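Local coordinates for protein voltage-sensor containing phosphatase (Ciona intestinalis, PDB 3V0D) that probably dephosphorylates phosphoinositide lipids in response to membrane voltage, through a PTEN-like phosphatase domain joined to a C2 domain, at residues V265-T277 with Y285-S297. The protein carries 1 engineered substitution. Numbering follows the deposited sequence. Where two conformers were deposited one is given.
Sequences VLAGDIKVRFMST and YDNCPFYFWFNTS
Lys271 lies across the indole of Trp293, its CB over the centre of the six-membered ring, 3.7 Å from the centroid and 8° off the normal. With CG anti to the backbone N (chi1 -178°) and the chain extended beyond it, the aliphatic stem runs along that face and brings Lys271 NZ into a salt bridge with Asp286 OD1, 2.8 Å away on its syn side. Arg273 takes the same aspartate side-on: NE meets OD2 at 2.8 Å, while NH2 reaches the backbone O of Asp286 at 2.9 Å, nearly straight and in the guanidinium plane. Two cations thus share one carboxylate, which probably keeps it ionised. Farther along this face, Asn295 ND2 comes down on Asp269 OD2 from above the carboxylate plane, at 2.8 Å; OD2 also bonds Tyr181. The strands 269-276 and 290-295 are antiparallel neighbours in a four-stranded sheet of the PTEN-type C2 domain, 290-295 at its edge. Their Trp293 face turns to the phosphatase domain, where the indole NE1 bonds Asn96 and Tyr291 OH bonds the His95 carbonyl. The other face packs on strand 328-335 of the second sheet, though Phe292 and Phe294 also meet helix 176-191. Here Phe274 CB sits over the Phe290 ring, Val272 CB over Phe292 and Ile270 CB over Phe294. The Phe274 and Phe290 rings are almost parallel, at 18°, yet displaced so far that they scarcely overlap, with centroids 4.7 Å from each other. Beyond the last bridge, Thr296 OG1 accepts from Gly268 N at 2.9 Å and also hydrogen-bonds the Lys200 carbonyl.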
ATOM      1  N   VAL A 265      18.864  -7.225 -12.537  1.00 20.36           N
ATOM      2  CA  VAL A 265      17.947  -6.312 -13.222  1.00 20.47           C
ATOM      3  C   VAL A 265      16.570  -6.323 -12.535  1.00 19.55           C
ATOM      4  O   VAL A 265      16.009  -7.393 -12.269  1.00 20.82           O
ATOM      5  CB  VAL A 265      17.820  -6.682 -14.706  1.00 22.03           C
ATOM      6  CG1 VAL A 265      16.842  -5.745 -15.399  1.00 24.01           C
ATOM      7  CG2 VAL A 265      19.189  -6.631 -15.417  1.00 24.68           C
ATOM      8  N   LEU A 266      16.075  -5.126 -12.235  1.00 18.62           N
ATOM      9  CA  LEU A 266      14.781  -4.907 -11.570  1.00 18.04           C
ATOM     10  C   LEU A 266      13.835  -4.265 -12.571  1.00 17.83           C
ATOM     11  O   LEU A 266      14.211  -3.368 -13.319  1.00 18.67           O
ATOM     12  CB  LEU A 266      14.955  -3.933 -10.400  1.00 18.12           C
ATOM     13  CG  LEU A 266      15.988  -4.326  -9.344  1.00 18.27           C
ATOM     14  CD1 LEU A 266      16.075  -3.219  -8.325  1.00 18.66           C
ATOM     15  CD2 LEU A 266      15.712  -5.675  -8.698  1.00 19.44           C
ATOM     16  N   ALA A 267      12.590  -4.713 -12.548  1.00 18.01           N
ATOM     17  CA  ALA A 267      11.553  -4.095 -13.365  1.00 18.52           C
ATOM     18  C   ALA A 267      10.236  -4.244 -12.617  1.00 18.93           C
ATOM     19  O   ALA A 267      10.002  -5.248 -11.940  1.00 21.45           O
ATOM     20  CB  ALA A 267      11.479  -4.781 -14.729  1.00 21.15           C
ATOM     21  N   GLY A 268       9.405  -3.225 -12.705  1.00 17.78           N
ATOM     22  CA  GLY A 268       8.081  -3.288 -12.106  1.00 17.21           C
ATOM     23  C   GLY A 268       8.064  -2.813 -10.663  1.00 16.29           C
ATOM     24  O   GLY A 268       8.768  -1.876 -10.289  1.00 16.17           O
ATOM     25  N   ASP A 269       7.227  -3.441  -9.856  1.00 15.64           N
ATOM     26  CA  ASP A 269       7.020  -2.996  -8.471  1.00 15.42           C
ATOM     27  C   ASP A 269       8.057  -3.668  -7.584  1.00 15.70           C
ATOM     28  O   ASP A 269       8.171  -4.899  -7.557  1.00 17.75           O
ATOM     29  CB  ASP A 269       5.596  -3.303  -8.066  1.00 16.38           C
ATOM     30  CG  ASP A 269       4.612  -2.527  -8.905  1.00 17.17           C
ATOM     31  OD1 ASP A 269       3.947  -3.147  -9.749  1.00 19.70           O
ATOM     32  OD2 ASP A 269       4.628  -1.284  -8.795  1.00 18.37           O
ATOM     33  N   ILE A 270       8.836  -2.851  -6.891  1.00 14.62           N
ATOM     34  CA  ILE A 270       9.949  -3.309  -6.079  1.00 14.56           C
ATOM     35  C   ILE A 270       9.670  -2.916  -4.642  1.00 14.47           C
ATOM     36  O   ILE A 270       9.274  -1.773  -4.366  1.00 14.92           O
ATOM     37  CB  ILE A 270      11.270  -2.674  -6.581  1.00 15.38           C
ATOM     38  CG1 ILE A 270      11.509  -2.978  -8.080  1.00 17.34           C
ATOM     39  CG2 ILE A 270      12.464  -3.103  -5.734  1.00 16.03           C
ATOM     40  CD1 ILE A 270      11.614  -4.444  -8.418  1.00 19.48           C
ATOM     41  N   LYS A 271       9.888  -3.853  -3.731  1.00 14.17           N
ATOM     42  CA  LYS A 271       9.744  -3.620  -2.302  1.00 14.30           C
ATOM     43  C   LYS A 271      11.126  -3.699  -1.675  1.00 14.20           C
ATOM     44  O   LYS A 271      11.886  -4.637  -1.947  1.00 14.81           O
ATOM     45  CB  LYS A 271       8.845  -4.705  -1.727  1.00 15.45           C
ATOM     46  CG  LYS A 271       8.546  -4.582  -0.260  1.00 16.27           C
ATOM     47  CD  LYS A 271       7.762  -5.813   0.241  1.00 16.78           C
ATOM     48  CE  LYS A 271       7.331  -5.674   1.656  1.00 17.17           C
ATOM     49  NZ  LYS A 271       6.589  -6.858   2.068  1.00 18.01           N
ATOM     50  N   VAL A 272      11.452  -2.729  -0.835  1.00 13.94           N
ATOM     51  CA  VAL A 272      12.763  -2.658  -0.203  1.00 14.40           C
ATOM     52  C   VAL A 272      12.524  -2.628   1.293  1.00 13.74           C
ATOM     53  O   VAL A 272      11.800  -1.756   1.800  1.00 14.72           O
ATOM     54  CB  VAL A 272      13.525  -1.403  -0.658  1.00 15.05           C
ATOM     55  CG1 VAL A 272      14.917  -1.401  -0.078  1.00 16.80           C
ATOM     56  CG2 VAL A 272      13.580  -1.341  -2.190  1.00 16.57           C
ATOM     57  N   ARG A 273      13.099  -3.593   2.006  1.00 13.58           N
ATOM     58  CA  ARG A 273      12.921  -3.734   3.453  1.00 14.15           C
ATOM     59  C   ARG A 273      14.254  -3.530   4.140  1.00 13.90           C
ATOM     60  O   ARG A 273      15.280  -4.079   3.716  1.00 14.93           O
ATOM     61  CB  ARG A 273      12.403  -5.127   3.808  1.00 14.98           C
ATOM     62  CG  ARG A 273      11.029  -5.420   3.203  1.00 15.97           C
ATOM     63  CD  ARG A 273      10.606  -6.893   3.440  1.00 16.54           C
ATOM     64  NE  ARG A 273      10.359  -7.164   4.852  1.00 16.97           N
ATOM     65  CZ  ARG A 273      11.169  -7.837   5.659  1.00 17.00           C
ATOM     66  NH1 ARG A 273      12.276  -8.411   5.210  1.00 17.76           N
ATOM     67  NH2 ARG A 273      10.844  -7.929   6.938  1.00 19.36           N
ATOM     68  N   PHE A 274      14.236  -2.787   5.232  1.00 13.75           N
ATOM     69  CA  PHE A 274      15.429  -2.563   6.050  1.00 14.73           C
ATOM     70  C   PHE A 274      15.222  -3.248   7.378  1.00 14.86           C
ATOM     71  O   PHE A 274      14.241  -2.982   8.091  1.00 16.31           O
ATOM     72  CB  PHE A 274      15.716  -1.066   6.240  1.00 15.07           C
ATOM     73  CG  PHE A 274      16.087  -0.394   4.973  1.00 14.64           C
ATOM     74  CD1 PHE A 274      15.091   0.001   4.072  1.00 15.57           C
ATOM     75  CD2 PHE A 274      17.420  -0.185   4.631  1.00 16.05           C
ATOM     76  CE1 PHE A 274      15.407   0.603   2.870  1.00 16.24           C
ATOM     77  CE2 PHE A 274      17.751   0.442   3.405  1.00 16.40           C
ATOM     78  CZ  PHE A 274      16.721   0.817   2.521  1.00 16.48           C
ATOM     79  N   MET A 275      16.164  -4.135   7.709  1.00 15.12           N
ATOM     80  CA  MET A 275      16.155  -4.923   8.942  0.96 15.88           C
ATOM     81  C   MET A 275      17.293  -4.472   9.840  1.00 15.53           C
ATOM     82  O   MET A 275      18.266  -3.877   9.361  1.00 15.76           O
ATOM     83  CB  MET A 275      16.276  -6.412   8.592  0.96 16.77           C
ATOM     84  CG  MET A 275      15.038  -6.939   7.873  0.96 19.08           C
ATOM     85  SD  MET A 275      15.223  -8.548   7.124  0.96 22.32           S
ATOM     86  CE  MET A 275      16.274  -8.106   5.753  0.96 25.60           C
ATOM     87  N   SER A 276      17.176  -4.785  11.127  1.00 16.94           N
ATOM     88  CA  SER A 276      18.199  -4.376  12.067  1.00 16.83           C
ATOM     89  C   SER A 276      18.453  -5.425  13.113  1.00 17.12           C
ATOM     90  O   SER A 276      17.519  -6.063  13.607  1.00 19.07           O
ATOM     91  CB  SER A 276      17.756  -3.099  12.767  1.00 17.92           C
ATOM     92  OG  SER A 276      18.651  -2.719  13.789  1.00 18.27           O
ATOM     93  N   THR A 277      19.718  -5.574  13.494  1.00 17.36           N
ATOM     94  CA  THR A 277      20.069  -6.398  14.637  1.00 19.02           C
ATOM     95  C   THR A 277      19.912  -5.657  15.968  1.00 19.11           C
ATOM     96  O   THR A 277      20.107  -6.253  17.023  1.00 21.11           O
ATOM     97  CB  THR A 277      21.518  -6.893  14.512  1.00 19.60           C
ATOM     98  OG1 THR A 277      22.378  -5.766  14.421  1.00 20.62           O
ATOM     99  CG2 THR A 277      21.688  -7.808  13.310  1.00 21.83           C
ATOM    100  N   TYR A 285       5.062  -2.336  10.786  1.00 17.44           N
ATOM    101  CA  TYR A 285       4.477  -3.291   9.866  1.00 17.10           C
ATOM    102  C   TYR A 285       5.586  -4.027   9.132  1.00 16.39           C
ATOM    103  O   TYR A 285       6.739  -3.585   9.063  1.00 16.47           O
ATOM    104  CB  TYR A 285       3.645  -2.552   8.824  1.00 17.81           C
ATOM    105  CG  TYR A 285       2.496  -1.721   9.316  1.00 18.37           C
ATOM    106  CD1 TYR A 285       1.679  -2.163  10.353  1.00 20.43           C
ATOM    107  CD2 TYR A 285       2.199  -0.521   8.688  1.00 20.60           C
ATOM    108  CE1 TYR A 285       0.558  -1.399  10.758  1.00 21.96           C
ATOM    109  CE2 TYR A 285       1.115   0.230   9.059  1.00 22.24           C
ATOM    110  CZ  TYR A 285       0.301  -0.203  10.104  1.00 22.12           C
ATOM    111  OH  TYR A 285      -0.791   0.554  10.464  1.00 26.29           O
ATOM    112  N   ASP A 286       5.207  -5.153   8.543  1.00 17.05           N
ATOM    113  CA  ASP A 286       6.097  -5.906   7.660  1.00 17.17           C
ATOM    114  C   ASP A 286       7.305  -6.488   8.383  1.00 17.57           C
ATOM    115  O   ASP A 286       8.316  -6.818   7.754  1.00 18.21           O
ATOM    116  CB  ASP A 286       6.507  -5.095   6.424  1.00 17.30           C
ATOM    117  CG  ASP A 286       6.633  -5.964   5.191  1.00 18.63           C
ATOM    118  OD1 ASP A 286       5.576  -6.418   4.672  1.00 18.54           O
ATOM    119  OD2 ASP A 286       7.764  -6.157   4.728  1.00 22.86           O
ATOM    120  N   ASN A 287       7.183  -6.652   9.699  1.00 17.94           N
ATOM    121  CA  ASN A 287       8.220  -7.268  10.497  1.00 18.77           C
ATOM    122  C   ASN A 287       9.595  -6.652  10.310  1.00 17.73           C
ATOM    123  O   ASN A 287      10.607  -7.348  10.354  1.00 19.53           O
ATOM    124  CB  ASN A 287       8.255  -8.783  10.241  1.00 20.48           C
ATOM    125  CG  ASN A 287       8.995  -9.533  11.322  1.00 24.21           C
ATOM    126  OD1 ASN A 287       8.955  -9.160  12.493  1.00 25.91           O
ATOM    127  ND2 ASN A 287       9.692 -10.580  10.930  1.00 28.16           N
ATOM    128  N   CYS A 288       9.636  -5.341  10.156  1.00 16.80           N
ATOM    129  CA  CYS A 288      10.928  -4.656  10.056  1.00 16.86           C
ATOM    130  C   CYS A 288      10.807  -3.212  10.499  1.00 16.16           C
ATOM    131  O   CYS A 288       9.695  -2.665  10.565  1.00 16.46           O
ATOM    132  CB  CYS A 288      11.521  -4.770   8.635  1.00 17.21           C
ATOM    133  SG  CYS A 288      10.594  -3.892   7.363  1.00 17.42           S
ATOM    134  N   PRO A 289      11.943  -2.564  10.794  1.00 16.17           N
ATOM    135  CA  PRO A 289      11.885  -1.141  11.148  1.00 16.64           C
ATOM    136  C   PRO A 289      11.304  -0.245  10.067  1.00 15.37           C
ATOM    137  O   PRO A 289      10.457   0.572  10.393  1.00 16.06           O
ATOM    138  CB  PRO A 289      13.340  -0.798  11.468  1.00 17.98           C
ATOM    139  CG  PRO A 289      13.892  -2.106  12.015  1.00 18.12           C
ATOM    140  CD  PRO A 289      13.263  -3.158  11.121  1.00 17.03           C
ATOM    141  N   PHE A 290      11.722  -0.364   8.798  1.00 14.77           N
ATOM    142  CA  PHE A 290      11.161   0.514   7.771  1.00 14.38           C
ATOM    143  C   PHE A 290      11.313  -0.114   6.401  1.00 13.64           C
ATOM    144  O   PHE A 290      12.222  -0.919   6.184  1.00 14.35           O
ATOM    145  CB  PHE A 290      11.758   1.939   7.833  1.00 15.14           C
ATOM    146  CG  PHE A 290      13.266   2.023   7.750  1.00 15.19           C
ATOM    147  CD1 PHE A 290      13.907   2.281   6.548  1.00 15.41           C
ATOM    148  CD2 PHE A 290      14.047   1.948   8.910  1.00 15.96           C
ATOM    149  CE1 PHE A 290      15.300   2.405   6.469  1.00 15.92           C
ATOM    150  CE2 PHE A 290      15.422   2.040   8.841  1.00 16.46           C
ATOM    151  CZ  PHE A 290      16.052   2.286   7.636  1.00 16.52           C
ATOM    152  N   TYR A 291      10.394   0.236   5.504  1.00 13.52           N
ATOM    153  CA  TYR A 291      10.350  -0.393   4.170  1.00 13.64           C
ATOM    154  C   TYR A 291       9.618   0.540   3.233  1.00 13.56           C
ATOM    155  O   TYR A 291       8.989   1.517   3.678  1.00 14.06           O
ATOM    156  CB  TYR A 291       9.692  -1.785   4.219  1.00 13.74           C
ATOM    157  CG  TYR A 291       8.214  -1.801   4.612  1.00 13.97           C
ATOM    158  CD1 TYR A 291       7.222  -2.046   3.646  1.00 14.30           C
ATOM    159  CD2 TYR A 291       7.792  -1.548   5.930  1.00 13.89           C
ATOM    160  CE1 TYR A 291       5.895  -2.064   3.970  1.00 14.35           C
ATOM    161  CE2 TYR A 291       6.460  -1.556   6.265  1.00 14.81           C
ATOM    162  CZ  TYR A 291       5.499  -1.792   5.273  1.00 14.45           C
ATOM    163  OH  TYR A 291       4.181  -1.777   5.665  1.00 15.37           O
ATOM    164  N   PHE A 292       9.637   0.241   1.931  1.00 13.48           N
ATOM    165  CA  PHE A 292       8.846   1.010   0.978  1.00 13.75           C
ATOM    166  C   PHE A 292       8.744   0.254  -0.337  1.00 14.05           C
ATOM    167  O   PHE A 292       9.574  -0.602  -0.643  1.00 14.41           O
ATOM    168  CB  PHE A 292       9.421   2.436   0.752  1.00 14.66           C
ATOM    169  CG  PHE A 292      10.835   2.456   0.298  1.00 14.82           C
ATOM    170  CD1 PHE A 292      11.168   2.331  -1.055  1.00 16.24           C
ATOM    171  CD2 PHE A 292      11.849   2.669   1.232  1.00 15.98           C
ATOM    172  CE1 PHE A 292      12.494   2.407  -1.460  1.00 17.86           C
ATOM    173  CE2 PHE A 292      13.176   2.762   0.825  1.00 17.26           C
ATOM    174  CZ  PHE A 292      13.499   2.607  -0.499  1.00 17.30           C
ATOM    175  N   TRP A 293       7.768   0.669  -1.145  1.00 14.07           N
ATOM    176  CA  TRP A 293       7.597   0.219  -2.524  1.00 14.12           C
ATOM    177  C   TRP A 293       7.814   1.346  -3.501  1.00 13.99           C
ATOM    178  O   TRP A 293       7.453   2.499  -3.239  1.00 14.86           O
ATOM    179  CB  TRP A 293       6.184  -0.280  -2.750  1.00 14.18           C
ATOM    180  CG  TRP A 293       5.809  -1.530  -2.041  1.00 14.30           C
ATOM    181  CD1 TRP A 293       5.432  -1.694  -0.730  1.00 14.62           C
ATOM    182  CD2 TRP A 293       5.652  -2.807  -2.648  1.00 14.37           C
ATOM    183  NE1 TRP A 293       5.052  -2.996  -0.493  1.00 15.00           N
ATOM    184  CE2 TRP A 293       5.184  -3.696  -1.665  1.00 14.58           C
ATOM    185  CE3 TRP A 293       5.854  -3.284  -3.953  1.00 15.90           C
ATOM    186  CZ2 TRP A 293       4.894  -5.025  -1.938  1.00 16.08           C
ATOM    187  CZ3 TRP A 293       5.567  -4.604  -4.224  1.00 17.89           C
ATOM    188  CH2 TRP A 293       5.088  -5.461  -3.217  1.00 18.12           C
ATOM    189  N   PHE A 294       8.308   1.010  -4.682  1.00 14.14           N
ATOM    190  CA  PHE A 294       8.307   1.928  -5.806  1.00 14.56           C
ATOM    191  C   PHE A 294       8.186   1.121  -7.093  1.00 14.43           C
ATOM    192  O   PHE A 294       8.424  -0.082  -7.106  1.00 15.00           O
ATOM    193  CB  PHE A 294       9.565   2.824  -5.824  1.00 15.60           C
ATOM    194  CG  PHE A 294      10.824   2.074  -6.138  1.00 15.36           C
ATOM    195  CD1 PHE A 294      11.322   2.045  -7.435  1.00 16.94           C
ATOM    196  CD2 PHE A 294      11.487   1.333  -5.164  1.00 16.53           C
ATOM    197  CE1 PHE A 294      12.454   1.325  -7.742  1.00 18.10           C
ATOM    198  CE2 PHE A 294      12.630   0.591  -5.471  1.00 16.76           C
ATOM    199  CZ  PHE A 294      13.118   0.592  -6.762  1.00 17.66           C
ATOM    200  N   ASN A 295       7.843   1.803  -8.185  1.00 14.97           N
ATOM    201  CA  ASN A 295       7.772   1.165  -9.492  1.00 15.53           C
ATOM    202  C   ASN A 295       8.867   1.722 -10.390  1.00 15.64           C
ATOM    203  O   ASN A 295       9.025   2.945 -10.525  1.00 16.78           O
ATOM    204  CB  ASN A 295       6.390   1.360 -10.112  1.00 16.86           C
ATOM    205  CG  ASN A 295       6.246   0.566 -11.413  1.00 17.70           C
ATOM    206  OD1 ASN A 295       6.824   0.933 -12.431  1.00 20.19           O
ATOM    207  ND2 ASN A 295       5.519  -0.531 -11.371  1.00 17.89           N
ATOM    208  N   THR A 296       9.650   0.819 -10.981  1.00 16.52           N
ATOM    209  CA  THR A 296      10.805   1.260 -11.777  1.00 17.13           C
ATOM    210  C   THR A 296      10.433   2.197 -12.933  1.00 17.24           C
ATOM    211  O   THR A 296      11.204   3.061 -13.309  1.00 19.00           O
ATOM    212  CB  THR A 296      11.595   0.077 -12.332  1.00 17.11           C
ATOM    213  OG1 THR A 296      10.764  -0.688 -13.211  1.00 18.14           O
ATOM    214  CG2 THR A 296      12.153  -0.814 -11.240  1.00 17.86           C
ATOM    215  N   SER A 297       9.240   2.020 -13.500  1.00 18.29           N
ATOM    216  CA  SER A 297       8.794   2.838 -14.632  0.73 19.18           C
ATOM    217  C   SER A 297       8.518   4.263 -14.279  1.00 19.96           C
ATOM    218  O   SER A 297       8.447   5.123 -15.163  1.00 22.11           O
ATOM    219  CB  SER A 297       7.508   2.306 -15.196  0.73 19.83           C
ATOM    220  OG  SER A 297       7.730   1.041 -15.696  0.73 20.30           O
TER